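Local coordinates for protein pyruvate formate-lyase 2 (Archaeoglobus fulgidus, PDB 2F3O) that is a glycyl radical enzyme of undetermined function, related to pyruvate formate-lyase and glycerol dehydratase and probably acting as a lyase, at residues R372-G376 with S715-G719; F399-V405 with A418-T423; K406-A411 with Y682-P686. The contacts are given in a common frame with arbitrary orientation. Numbering follows the deposited sequence.

Contact 1 (R372-G376 with S715-G719)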
ATOM      1  N   ARG A 372      -8.710   3.894  38.365  1.00 42.58           N
ATOM      2  CA  ARG A 372      -7.298   3.701  38.104  1.00 42.92           C
ATOM      3  C   ARG A 372      -6.463   4.248  39.269  1.00 43.79           C
ATOM      4  O   ARG A 372      -6.601   5.414  39.677  1.00 43.57           O
ATOM      5  CB  ARG A 372      -6.894   4.403  36.805  1.00 42.96           C
ATOM      6  CG  ARG A 372      -7.283   3.704  35.512  1.00 41.96           C
ATOM      7  CD  ARG A 372      -6.809   4.511  34.287  1.00 41.71           C
ATOM      8  NE  ARG A 372      -5.406   4.907  34.395  1.00 39.16           N
ATOM      9  CZ  ARG A 372      -4.714   5.525  33.442  1.00 37.23           C
ATOM     10  NH1 ARG A 372      -5.288   5.793  32.282  1.00 37.11           N
ATOM     11  NH2 ARG A 372      -3.439   5.852  33.640  1.00 33.62           N
ATOM     12  N   ILE A 373      -5.612   3.395  39.824  1.00 44.55           N
ATOM     13  CA  ILE A 373      -4.642   3.844  40.804  1.00 45.34           C
ATOM     14  C   ILE A 373      -3.264   3.351  40.428  1.00 46.19           C
ATOM     15  O   ILE A 373      -3.115   2.378  39.668  1.00 46.51           O
ATOM     16  CB  ILE A 373      -4.960   3.344  42.210  1.00 45.15           C
ATOM     17  CG1 ILE A 373      -5.271   1.866  42.195  1.00 44.44           C
ATOM     18  CG2 ILE A 373      -6.153   4.073  42.799  1.00 45.68           C
ATOM     19  CD1 ILE A 373      -5.803   1.417  43.511  1.00 45.95           C
ATOM     20  N   ASN A 374      -2.257   4.028  40.964  1.00 47.07           N
ATOM     21  CA  ASN A 374      -0.865   3.702  40.680  1.00 47.96           C
ATOM     22  C   ASN A 374      -0.000   4.084  41.860  1.00 48.77           C
ATOM     23  O   ASN A 374      -0.507   4.532  42.888  1.00 49.11           O
ATOM     24  CB  ASN A 374      -0.375   4.419  39.416  1.00 47.78           C
ATOM     25  CG  ASN A 374      -0.701   5.907  39.410  1.00 47.22           C
ATOM     26  OD1 ASN A 374      -0.152   6.679  40.182  1.00 48.39           O
ATOM     27  ND2 ASN A 374      -1.581   6.311  38.521  1.00 46.66           N
ATOM     28  N   LYS A 375       1.310   3.959  41.699  1.00 49.62           N
ATOM     29  CA  LYS A 375       2.218   4.252  42.796  1.00 50.45           C
ATOM     30  C   LYS A 375       2.333   5.742  43.159  1.00 50.71           C
ATOM     31  O   LYS A 375       2.970   6.090  44.150  1.00 51.01           O
ATOM     32  CB  LYS A 375       3.591   3.616  42.549  1.00 50.42           C
ATOM     33  CG  LYS A 375       3.549   2.108  42.714  1.00 51.68           C
ATOM     34  CD  LYS A 375       4.924   1.501  42.958  1.00 53.39           C
ATOM     35  CE  LYS A 375       4.823  -0.021  43.094  1.00 54.52           C
ATOM     36  NZ  LYS A 375       6.110  -0.735  42.797  1.00 54.85           N
ATOM     37  N   GLY A 376       1.700   6.610  42.383  1.00 50.79           N
ATOM     38  CA  GLY A 376       1.771   8.025  42.655  1.00 51.62           C
ATOM     39  C   GLY A 376       0.429   8.636  42.992  1.00 52.38           C
ATOM     40  O   GLY A 376       0.291   9.869  42.983  1.00 52.72           O
ATOM     41  N   SER A 715      -1.894  -5.318  46.743  1.00 58.87           N
ATOM     42  CA  SER A 715      -2.152  -5.706  45.353  1.00 58.71           C
ATOM     43  C   SER A 715      -1.429  -4.816  44.339  1.00 58.42           C
ATOM     44  O   SER A 715      -1.169  -5.220  43.205  1.00 58.42           O
ATOM     45  CB  SER A 715      -3.650  -5.662  45.063  1.00 58.94           C
ATOM     46  OG  SER A 715      -4.381  -6.396  46.029  1.00 59.78           O
ATOM     47  N   MET A 716      -1.121  -3.598  44.755  1.00 58.01           N
ATOM     48  CA  MET A 716      -0.353  -2.694  43.936  1.00 57.95           C
ATOM     49  C   MET A 716       1.110  -3.094  43.946  1.00 57.77           C
ATOM     50  O   MET A 716       1.735  -3.197  42.885  1.00 57.82           O
ATOM     51  CB  MET A 716      -0.503  -1.275  44.453  1.00 57.72           C
ATOM     52  CG  MET A 716       0.271  -0.267  43.669  1.00 57.91           C
ATOM     53  SD  MET A 716      -0.175   1.366  44.232  1.00 58.65           S
ATOM     54  CE  MET A 716      -1.935   1.318  43.952  1.00 57.85           C
ATOM     55  N   GLU A 717       1.638  -3.333  45.146  1.00 57.61           N
ATOM     56  CA  GLU A 717       3.039  -3.702  45.335  1.00 57.40           C
ATOM     57  C   GLU A 717       3.389  -5.043  44.687  1.00 56.61           C
ATOM     58  O   GLU A 717       4.449  -5.199  44.099  1.00 56.43           O
ATOM     59  CB  GLU A 717       3.385  -3.725  46.821  1.00 57.62           C
ATOM     60  CG  GLU A 717       4.882  -3.663  47.108  1.00 60.05           C
ATOM     61  CD  GLU A 717       5.566  -2.425  46.498  1.00 63.10           C
ATOM     62  OE1 GLU A 717       6.635  -2.592  45.853  1.00 63.37           O
ATOM     63  OE2 GLU A 717       5.043  -1.289  46.663  1.00 63.64           O
ATOM     64  N   LEU A 718       2.469  -5.995  44.764  1.00 56.09           N
ATOM     65  CA  LEU A 718       2.678  -7.332  44.190  1.00 55.54           C
ATOM     66  C   LEU A 718       2.339  -7.409  42.708  1.00 55.14           C
ATOM     67  O   LEU A 718       2.528  -8.452  42.090  1.00 54.90           O
ATOM     68  CB  LEU A 718       1.862  -8.393  44.941  1.00 55.40           C
ATOM     69  CG  LEU A 718       2.257  -8.687  46.391  1.00 55.16           C
ATOM     70  CD1 LEU A 718       1.099  -9.366  47.131  1.00 53.71           C
ATOM     71  CD2 LEU A 718       3.563  -9.502  46.455  1.00 54.74           C
ATOM     72  N   GLY A 719       1.819  -6.315  42.159  1.00 54.67           N
ATOM     73  CA  GLY A 719       1.580  -6.200  40.732  1.00 54.01           C
ATOM     74  C   GLY A 719       0.437  -7.024  40.186  1.00 53.22           C
ATOM     75  O   GLY A 719       0.626  -7.924  39.370  1.00 53.43           O
TER
HETATM   76  O   HOH W   1       5.024  -2.999  41.474  1.00 27.32           O
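Met716 is the centre of this contact, which shows how one long, flexible side chain can join a helix to the end of an inner strand of a sheet. Extended, with chi1 and chi2 both t, it crosses from the last turn of helix 704-717 to the end of strand 368-373. There its CE lies 3.8 Å from CG1 of Ile373, its SD 3.5 Å from the backbone O of Asn374, and Phe400 of the adjoining strand lines the same apolar patch. Lys375, second in buried area, passes the thioether with its CG 4.1 Å from SD of Met716 and carries its amine to the helix end. Its NZ forms a long salt bridge with OE1 of Glu717 (3.6 Å) and donates to a water (NZ to water O 2.8 Å) that bonds only weakly to O of Glu717. No direct hydrogen bond joins the segments. The chemistry therefore implies a join held chiefly by thioether and aliphatic packing, with a loose, partly hydrated ion pair at its exposed side.

Contact 2 (F399-V405 with A418-T423)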
ATOM      1  N   PHE A 399      -8.035  -0.627  39.259  1.00 47.56           N
ATOM      2  CA  PHE A 399      -7.187  -0.969  38.125  1.00 46.82           C
ATOM      3  C   PHE A 399      -5.786  -0.418  38.352  1.00 46.88           C
ATOM      4  O   PHE A 399      -5.605   0.777  38.610  1.00 46.68           O
ATOM      5  CB  PHE A 399      -7.774  -0.388  36.842  1.00 46.56           C
ATOM      6  CG  PHE A 399      -9.030  -1.076  36.377  1.00 45.63           C
ATOM      7  CD1 PHE A 399     -10.256  -0.779  36.938  1.00 45.13           C
ATOM      8  CD2 PHE A 399      -8.982  -2.010  35.362  1.00 44.42           C
ATOM      9  CE1 PHE A 399     -11.389  -1.424  36.509  1.00 45.76           C
ATOM     10  CE2 PHE A 399     -10.119  -2.642  34.925  1.00 44.83           C
ATOM     11  CZ  PHE A 399     -11.323  -2.348  35.495  1.00 45.87           C
ATOM     12  N   PHE A 400      -4.787  -1.286  38.259  1.00 47.03           N
ATOM     13  CA  PHE A 400      -3.422  -0.900  38.604  1.00 47.22           C
ATOM     14  C   PHE A 400      -2.627  -0.534  37.363  1.00 46.83           C
ATOM     15  O   PHE A 400      -2.388  -1.388  36.512  1.00 46.83           O
ATOM     16  CB  PHE A 400      -2.767  -2.004  39.442  1.00 47.57           C
ATOM     17  CG  PHE A 400      -3.493  -2.260  40.747  1.00 48.90           C
ATOM     18  CD1 PHE A 400      -4.432  -3.277  40.856  1.00 49.53           C
ATOM     19  CD2 PHE A 400      -3.285  -1.436  41.850  1.00 50.11           C
ATOM     20  CE1 PHE A 400      -5.129  -3.482  42.039  1.00 49.63           C
ATOM     21  CE2 PHE A 400      -3.983  -1.649  43.042  1.00 50.06           C
ATOM     22  CZ  PHE A 400      -4.904  -2.670  43.132  1.00 49.42           C
ATOM     23  N   ASP A 401      -2.253   0.742  37.265  1.00 46.20           N
ATOM     24  CA  ASP A 401      -1.671   1.317  36.047  1.00 46.03           C
ATOM     25  C   ASP A 401      -0.432   0.610  35.508  1.00 46.25           C
ATOM     26  O   ASP A 401      -0.320   0.363  34.319  1.00 46.38           O
ATOM     27  CB  ASP A 401      -1.329   2.788  36.259  1.00 45.56           C
ATOM     28  CG  ASP A 401      -2.516   3.682  36.103  1.00 44.44           C
ATOM     29  OD1 ASP A 401      -3.579   3.179  35.699  1.00 43.79           O
ATOM     30  OD2 ASP A 401      -2.384   4.889  36.368  1.00 42.80           O
ATOM     31  N   ASP A 402       0.494   0.310  36.403  1.00 46.65           N
ATOM     32  CA  ASP A 402       1.691  -0.440  36.087  1.00 47.01           C
ATOM     33  C   ASP A 402       1.446  -1.696  35.229  1.00 46.56           C
ATOM     34  O   ASP A 402       2.038  -1.824  34.171  1.00 47.08           O
ATOM     35  CB  ASP A 402       2.373  -0.834  37.389  1.00 47.44           C
ATOM     36  CG  ASP A 402       3.813  -1.213  37.195  1.00 49.43           C
ATOM     37  OD1 ASP A 402       4.647  -0.293  37.363  1.00 50.34           O
ATOM     38  OD2 ASP A 402       4.102  -2.405  36.869  1.00 50.16           O
ATOM     39  N   ALA A 403       0.567  -2.593  35.671  1.00 45.71           N
ATOM     40  CA  ALA A 403       0.303  -3.850  34.960  1.00 45.21           C
ATOM     41  C   ALA A 403      -0.479  -3.638  33.688  1.00 44.72           C
ATOM     42  O   ALA A 403      -0.337  -4.397  32.731  1.00 44.57           O
ATOM     43  CB  ALA A 403      -0.474  -4.827  35.854  1.00 45.60           C
ATOM     44  N   ALA A 404      -1.332  -2.622  33.707  1.00 44.08           N
ATOM     45  CA  ALA A 404      -2.234  -2.342  32.604  1.00 43.33           C
ATOM     46  C   ALA A 404      -1.518  -1.709  31.417  1.00 42.94           C
ATOM     47  O   ALA A 404      -1.782  -2.082  30.284  1.00 42.71           O
ATOM     48  CB  ALA A 404      -3.378  -1.461  33.073  1.00 43.38           C
ATOM     49  N   VAL A 405      -0.611  -0.764  31.671  1.00 42.48           N
ATOM     50  CA  VAL A 405       0.113  -0.121  30.577  1.00 42.34           C
ATOM     51  C   VAL A 405       1.209  -1.024  30.019  1.00 42.34           C
ATOM     52  O   VAL A 405       1.670  -0.830  28.890  1.00 42.83           O
ATOM     53  CB  VAL A 405       0.696   1.290  30.931  1.00 42.19           C
ATOM     54  CG1 VAL A 405      -0.351   2.163  31.584  1.00 42.53           C
ATOM     55  CG2 VAL A 405       1.904   1.191  31.806  1.00 42.53           C
ATOM     56  N   ALA A 418      -1.083   4.122  25.811  1.00 42.07           N
ATOM     57  CA  ALA A 418      -1.163   3.181  26.938  1.00 40.85           C
ATOM     58  C   ALA A 418      -1.318   3.888  28.280  1.00 40.22           C
ATOM     59  O   ALA A 418      -2.157   3.498  29.079  1.00 40.20           O
ATOM     60  CB  ALA A 418       0.049   2.256  26.971  1.00 40.76           C
ATOM     61  N   LEU A 419      -0.503   4.915  28.530  1.00 39.26           N
ATOM     62  CA  LEU A 419      -0.637   5.750  29.727  1.00 38.16           C
ATOM     63  C   LEU A 419      -2.041   6.341  29.846  1.00 38.21           C
ATOM     64  O   LEU A 419      -2.628   6.337  30.914  1.00 38.70           O
ATOM     65  CB  LEU A 419       0.388   6.886  29.725  1.00 37.69           C
ATOM     66  CG  LEU A 419       1.753   6.790  30.429  1.00 37.14           C
ATOM     67  CD1 LEU A 419       1.806   5.689  31.513  1.00 35.74           C
ATOM     68  CD2 LEU A 419       2.882   6.614  29.443  1.00 34.98           C
ATOM     69  N   ASN A 420      -2.604   6.803  28.737  1.00 38.00           N
ATOM     70  CA  ASN A 420      -3.932   7.407  28.742  1.00 37.83           C
ATOM     71  C   ASN A 420      -5.045   6.375  28.491  1.00 37.55           C
ATOM     72  O   ASN A 420      -5.971   6.615  27.717  1.00 36.98           O
ATOM     73  CB  ASN A 420      -3.967   8.519  27.677  1.00 38.18           C
ATOM     74  CG  ASN A 420      -5.206   9.397  27.757  1.00 37.77           C
ATOM     75  OD1 ASN A 420      -5.420  10.109  28.745  1.00 37.23           O
ATOM     76  ND2 ASN A 420      -6.019   9.370  26.691  1.00 36.46           N
ATOM     77  N   TYR A 421      -4.961   5.215  29.126  1.00 37.31           N
ATOM     78  CA  TYR A 421      -5.909   4.188  28.776  1.00 37.49           C
ATOM     79  C   TYR A 421      -7.218   4.416  29.485  1.00 37.79           C
ATOM     80  O   TYR A 421      -7.291   5.171  30.447  1.00 37.83           O
ATOM     81  CB  TYR A 421      -5.386   2.788  29.055  1.00 37.36           C
ATOM     82  CG  TYR A 421      -5.353   2.373  30.513  1.00 38.19           C
ATOM     83  CD1 TYR A 421      -6.381   1.619  31.088  1.00 37.73           C
ATOM     84  CD2 TYR A 421      -4.274   2.715  31.319  1.00 39.81           C
ATOM     85  CE1 TYR A 421      -6.326   1.236  32.420  1.00 37.92           C
ATOM     86  CE2 TYR A 421      -4.209   2.335  32.650  1.00 38.92           C
ATOM     87  CZ  TYR A 421      -5.230   1.606  33.191  1.00 38.91           C
ATOM     88  OH  TYR A 421      -5.119   1.242  34.507  1.00 39.50           O
ATOM     89  N   THR A 422      -8.247   3.748  28.988  1.00 38.15           N
ATOM     90  CA  THR A 422      -9.543   3.746  29.603  1.00 38.18           C
ATOM     91  C   THR A 422      -9.977   2.314  29.853  1.00 38.60           C
ATOM     92  O   THR A 422      -9.355   1.357  29.403  1.00 38.54           O
ATOM     93  CB  THR A 422     -10.580   4.395  28.698  1.00 38.06           C
ATOM     94  OG1 THR A 422     -11.839   4.482  29.391  1.00 37.66           O
ATOM     95  CG2 THR A 422     -10.733   3.577  27.416  1.00 37.32           C
ATOM     96  N   THR A 423     -11.058   2.174  30.597  1.00 38.99           N
ATOM     97  CA  THR A 423     -11.635   0.888  30.798  1.00 39.74           C
ATOM     98  C   THR A 423     -13.042   0.894  30.180  1.00 39.82           C
ATOM     99  O   THR A 423     -13.601   1.951  29.911  1.00 39.82           O
ATOM    100  CB  THR A 423     -11.676   0.566  32.302  1.00 40.06           C
ATOM    101  OG1 THR A 423     -12.580   1.463  32.934  1.00 41.12           O
ATOM    102  CG2 THR A 423     -10.302   0.768  32.964  1.00 39.85           C
TER
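Polar and apolar forces can share a single aromatic side chain, and Tyr421 is a clear instance. Its hydroxyl makes the one hydrogen bond between the segments, OH donating to OD1 of Asp401 over 2.7 Å, close to the ring plane. Asp401, in the first turn of helix 401-410, also forms a salt bridge with Arg372, which in turn binds the carbonyls of Leu419 and Tyr421; the carboxylate and the chain at 419-421 thus share one guanidinium. Apolar packing fills the space around the ring. CB of Ala404 lies 3.6 Å from CZ of Tyr421, and Val405 sets its CG1 4.0 Å from CD2 of Tyr421 and 4.1 Å from CD1 of Leu419, while its CB is 4.1 Å from CB of Ala418. Here the backbones come closest, with CA atoms of Val405 and Ala418 5.1 Å apart. A CH-pi contact closes the far end: CG2 of Thr423 sits over the face of the Phe399 ring, 3.9 Å from its centroid, while the Thr423 hydroxyl turns to His370. The axes of 401-405 and 421-423 cross at 101° and come no nearer than 10.5 Å, a gap that the tyrosine ring spans. Within this buried setting, the chemistry implies a charged carboxylate held by an arginine, a phenol and the amide of Asn374, with small aliphatic groups packing the hairpin strand against the strand-to-helix junction.

Contact 3 (K406-A411 with Y682-P686)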
ATOM      1  N   LYS A 406       1.617  -2.016  30.809  1.00 42.00           N
ATOM      2  CA  LYS A 406       2.623  -2.986  30.386  1.00 41.48           C
ATOM      3  C   LYS A 406       1.956  -3.962  29.414  1.00 40.65           C
ATOM      4  O   LYS A 406       2.566  -4.379  28.428  1.00 40.38           O
ATOM      5  CB  LYS A 406       3.199  -3.703  31.610  1.00 41.62           C
ATOM      6  CG  LYS A 406       4.409  -4.566  31.377  1.00 43.52           C
ATOM      7  CD  LYS A 406       5.092  -4.899  32.711  1.00 47.16           C
ATOM      8  CE  LYS A 406       5.235  -3.632  33.581  1.00 49.86           C
ATOM      9  NZ  LYS A 406       6.280  -3.687  34.684  1.00 51.81           N
ATOM     10  N   ALA A 407       0.686  -4.277  29.689  1.00 39.70           N
ATOM     11  CA  ALA A 407      -0.105  -5.173  28.866  1.00 39.01           C
ATOM     12  C   ALA A 407      -0.356  -4.534  27.534  1.00 39.06           C
ATOM     13  O   ALA A 407      -0.264  -5.190  26.501  1.00 38.91           O
ATOM     14  CB  ALA A 407      -1.416  -5.473  29.527  1.00 38.67           C
ATOM     15  N   LEU A 408      -0.659  -3.239  27.563  1.00 39.22           N
ATOM     16  CA  LEU A 408      -0.976  -2.510  26.348  1.00 39.14           C
ATOM     17  C   LEU A 408       0.267  -2.294  25.498  1.00 39.75           C
ATOM     18  O   LEU A 408       0.224  -2.486  24.298  1.00 39.97           O
ATOM     19  CB  LEU A 408      -1.709  -1.207  26.656  1.00 38.59           C
ATOM     20  CG  LEU A 408      -3.121  -1.406  27.218  1.00 37.14           C
ATOM     21  CD1 LEU A 408      -3.590  -0.150  27.861  1.00 34.62           C
ATOM     22  CD2 LEU A 408      -4.138  -1.890  26.195  1.00 37.01           C
ATOM     23  N   LYS A 409       1.389  -1.963  26.123  1.00 40.60           N
ATOM     24  CA  LYS A 409       2.644  -1.852  25.373  1.00 41.57           C
ATOM     25  C   LYS A 409       3.046  -3.144  24.652  1.00 42.15           C
ATOM     26  O   LYS A 409       3.607  -3.075  23.578  1.00 42.44           O
ATOM     27  CB  LYS A 409       3.791  -1.281  26.223  1.00 41.13           C
ATOM     28  CG  LYS A 409       3.964   0.204  26.017  1.00 41.74           C
ATOM     29  CD  LYS A 409       4.509   0.881  27.251  1.00 44.08           C
ATOM     30  CE  LYS A 409       6.037   0.796  27.344  1.00 45.29           C
ATOM     31  NZ  LYS A 409       6.595   1.912  28.169  1.00 46.49           N
ATOM     32  N   ASN A 410       2.717  -4.308  25.211  1.00 43.08           N
ATOM     33  CA  ASN A 410       2.980  -5.574  24.527  1.00 44.14           C
ATOM     34  C   ASN A 410       1.996  -5.871  23.411  1.00 44.44           C
ATOM     35  O   ASN A 410       2.259  -6.703  22.554  1.00 44.86           O
ATOM     36  CB  ASN A 410       2.988  -6.741  25.502  1.00 44.26           C
ATOM     37  CG  ASN A 410       4.261  -6.816  26.284  1.00 46.56           C
ATOM     38  OD1 ASN A 410       5.030  -5.845  26.348  1.00 49.20           O
ATOM     39  ND2 ASN A 410       4.505  -7.964  26.898  1.00 48.32           N
ATOM     40  N   ALA A 411       0.858  -5.184  23.426  1.00 44.58           N
ATOM     41  CA  ALA A 411      -0.127  -5.315  22.381  1.00 44.38           C
ATOM     42  C   ALA A 411       0.207  -4.283  21.317  1.00 44.68           C
ATOM     43  O   ALA A 411      -0.590  -4.042  20.392  1.00 44.95           O
ATOM     44  CB  ALA A 411      -1.501  -5.078  22.938  1.00 44.21           C
ATOM     45  N   TYR A 682       0.606 -10.765  33.681  1.00 51.70           N
ATOM     46  CA  TYR A 682      -0.398  -9.782  33.265  1.00 51.38           C
ATOM     47  C   TYR A 682       0.030  -9.015  32.039  1.00 51.38           C
ATOM     48  O   TYR A 682      -0.807  -8.538  31.269  1.00 51.44           O
ATOM     49  CB  TYR A 682      -0.701  -8.811  34.399  1.00 51.08           C
ATOM     50  CG  TYR A 682      -1.534  -9.453  35.446  1.00 50.80           C
ATOM     51  CD1 TYR A 682      -1.043  -9.647  36.732  1.00 51.78           C
ATOM     52  CD2 TYR A 682      -2.803  -9.909  35.147  1.00 51.00           C
ATOM     53  CE1 TYR A 682      -1.815 -10.267  37.708  1.00 52.19           C
ATOM     54  CE2 TYR A 682      -3.581 -10.533  36.103  1.00 52.08           C
ATOM     55  CZ  TYR A 682      -3.085 -10.711  37.385  1.00 51.72           C
ATOM     56  OH  TYR A 682      -3.867 -11.333  38.323  1.00 50.66           O
ATOM     57  N   GLU A 683       1.344  -8.936  31.870  1.00 51.31           N
ATOM     58  CA  GLU A 683       2.007  -8.327  30.731  1.00 51.40           C
ATOM     59  C   GLU A 683       1.563  -8.932  29.407  1.00 50.37           C
ATOM     60  O   GLU A 683       1.675  -8.287  28.383  1.00 50.23           O
ATOM     61  CB  GLU A 683       3.540  -8.429  30.896  1.00 52.28           C
ATOM     62  CG  GLU A 683       4.127  -9.876  31.010  1.00 55.47           C
ATOM     63  CD  GLU A 683       4.224 -10.428  32.459  1.00 59.88           C
ATOM     64  OE1 GLU A 683       5.012 -11.384  32.687  1.00 61.13           O
ATOM     65  OE2 GLU A 683       3.510  -9.933  33.373  1.00 61.63           O
ATOM     66  N   ASN A 684       1.035 -10.153  29.441  1.00 49.71           N
ATOM     67  CA  ASN A 684       0.456 -10.790  28.259  1.00 49.10           C
ATOM     68  C   ASN A 684      -1.055 -10.848  28.214  1.00 48.69           C
ATOM     69  O   ASN A 684      -1.606 -11.601  27.422  1.00 48.53           O
ATOM     70  CB  ASN A 684       0.933 -12.218  28.158  1.00 49.29           C
ATOM     71  CG  ASN A 684       2.388 -12.304  27.966  1.00 49.73           C
ATOM     72  OD1 ASN A 684       3.096 -12.884  28.779  1.00 50.67           O
ATOM     73  ND2 ASN A 684       2.870 -11.703  26.892  1.00 51.46           N
ATOM     74  N   LEU A 685      -1.733 -10.067  29.045  1.00 48.37           N
ATOM     75  CA  LEU A 685      -3.184 -10.168  29.138  1.00 48.11           C
ATOM     76  C   LEU A 685      -3.882  -8.846  28.816  1.00 47.92           C
ATOM     77  O   LEU A 685      -4.521  -8.279  29.687  1.00 48.42           O
ATOM     78  CB  LEU A 685      -3.546 -10.619  30.547  1.00 47.81           C
ATOM     79  CG  LEU A 685      -4.871 -11.311  30.846  1.00 48.29           C
ATOM     80  CD1 LEU A 685      -5.072 -12.555  30.016  1.00 47.97           C
ATOM     81  CD2 LEU A 685      -4.896 -11.664  32.306  1.00 48.29           C
ATOM     82  N   PRO A 686      -3.802  -8.357  27.555  1.00 47.66           N
ATOM     83  CA  PRO A 686      -4.195  -6.957  27.373  1.00 47.19           C
ATOM     84  C   PRO A 686      -5.693  -6.667  27.279  1.00 46.83           C
ATOM     85  O   PRO A 686      -6.053  -5.533  27.028  1.00 47.55           O
ATOM     86  CB  PRO A 686      -3.529  -6.591  26.049  1.00 46.89           C
ATOM     87  CG  PRO A 686      -3.567  -7.866  25.282  1.00 46.98           C
ATOM     88  CD  PRO A 686      -3.384  -8.969  26.275  1.00 47.31           C
TER
HETATM   89  O   HOH W   2      -0.209  -7.781  25.686  1.00 40.93           O
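This is a close helix-to-loop packing contact, in which the C-terminal half of helix 401-410 lies against the irregular segment leading from helix 670-677 to strand 692-696. It illustrates how a small residue lets two backbones approach: the CA atoms of Ala407 and Glu683 are only 4.2 Å apart. CA of Ala407 is 3.6 Å from O of Glu683, and its CB is 3.6 Å from O of Tyr682, so the methyl group rests on the backbone of the short 3-10 segment. Pro686 supplies the apolar half of the interface. Its CB lies 4.2 Å from CB of Ala407 and 4.0 Å from CB of Ala411, one helical turn further on, and 3.6 Å from O of Ala407. Toward the solvent, the aliphatic part of Lys406 packs on Glu683, with CG of Lys406 4.0 Å from CB of Glu683. Nearby, ND2 of Asn410 stands 3.2 Å from O of Glu683. A water sits between the two backbones, donating to O of Ala407 (2.7 Å from the water O) and weakly to O of Glu683 (3.3 Å from the water O). It thereby gives polar company to two carbonyls, one from each segment. Around this core, helix 597-615 backs the loop, meeting Leu685 and Pro686 and bonding through Asn615 to the carbonyl of Asn684; Tyr682 reaches the residues just before strand 722-728, and Leu408 on the helix packs against strand 428-431.

From the N terminus, the chain first meets contact 1 at the end of strand 368-373. It then passes along the neighbouring strand 396-400 into helix 401-410, whose beginning serves contact 2 and whose remainder serves contact 3. Contact 2 closes almost at once, after 12 intervening residues. Contact 3 closes at 682-686, across 270 residues, and contact 1 last, at 715-719, so contacts 2 and 3 both nest within contact 1. Their own segments alternate, so these two cross. Arg372 and Asn374 join contact 1 to contact 2, and Leu408 joins contact 2 to contact 3. Contacts 1 and 3 tie strand 368-373 and helix 401-410 to segments of the glycine radical family region.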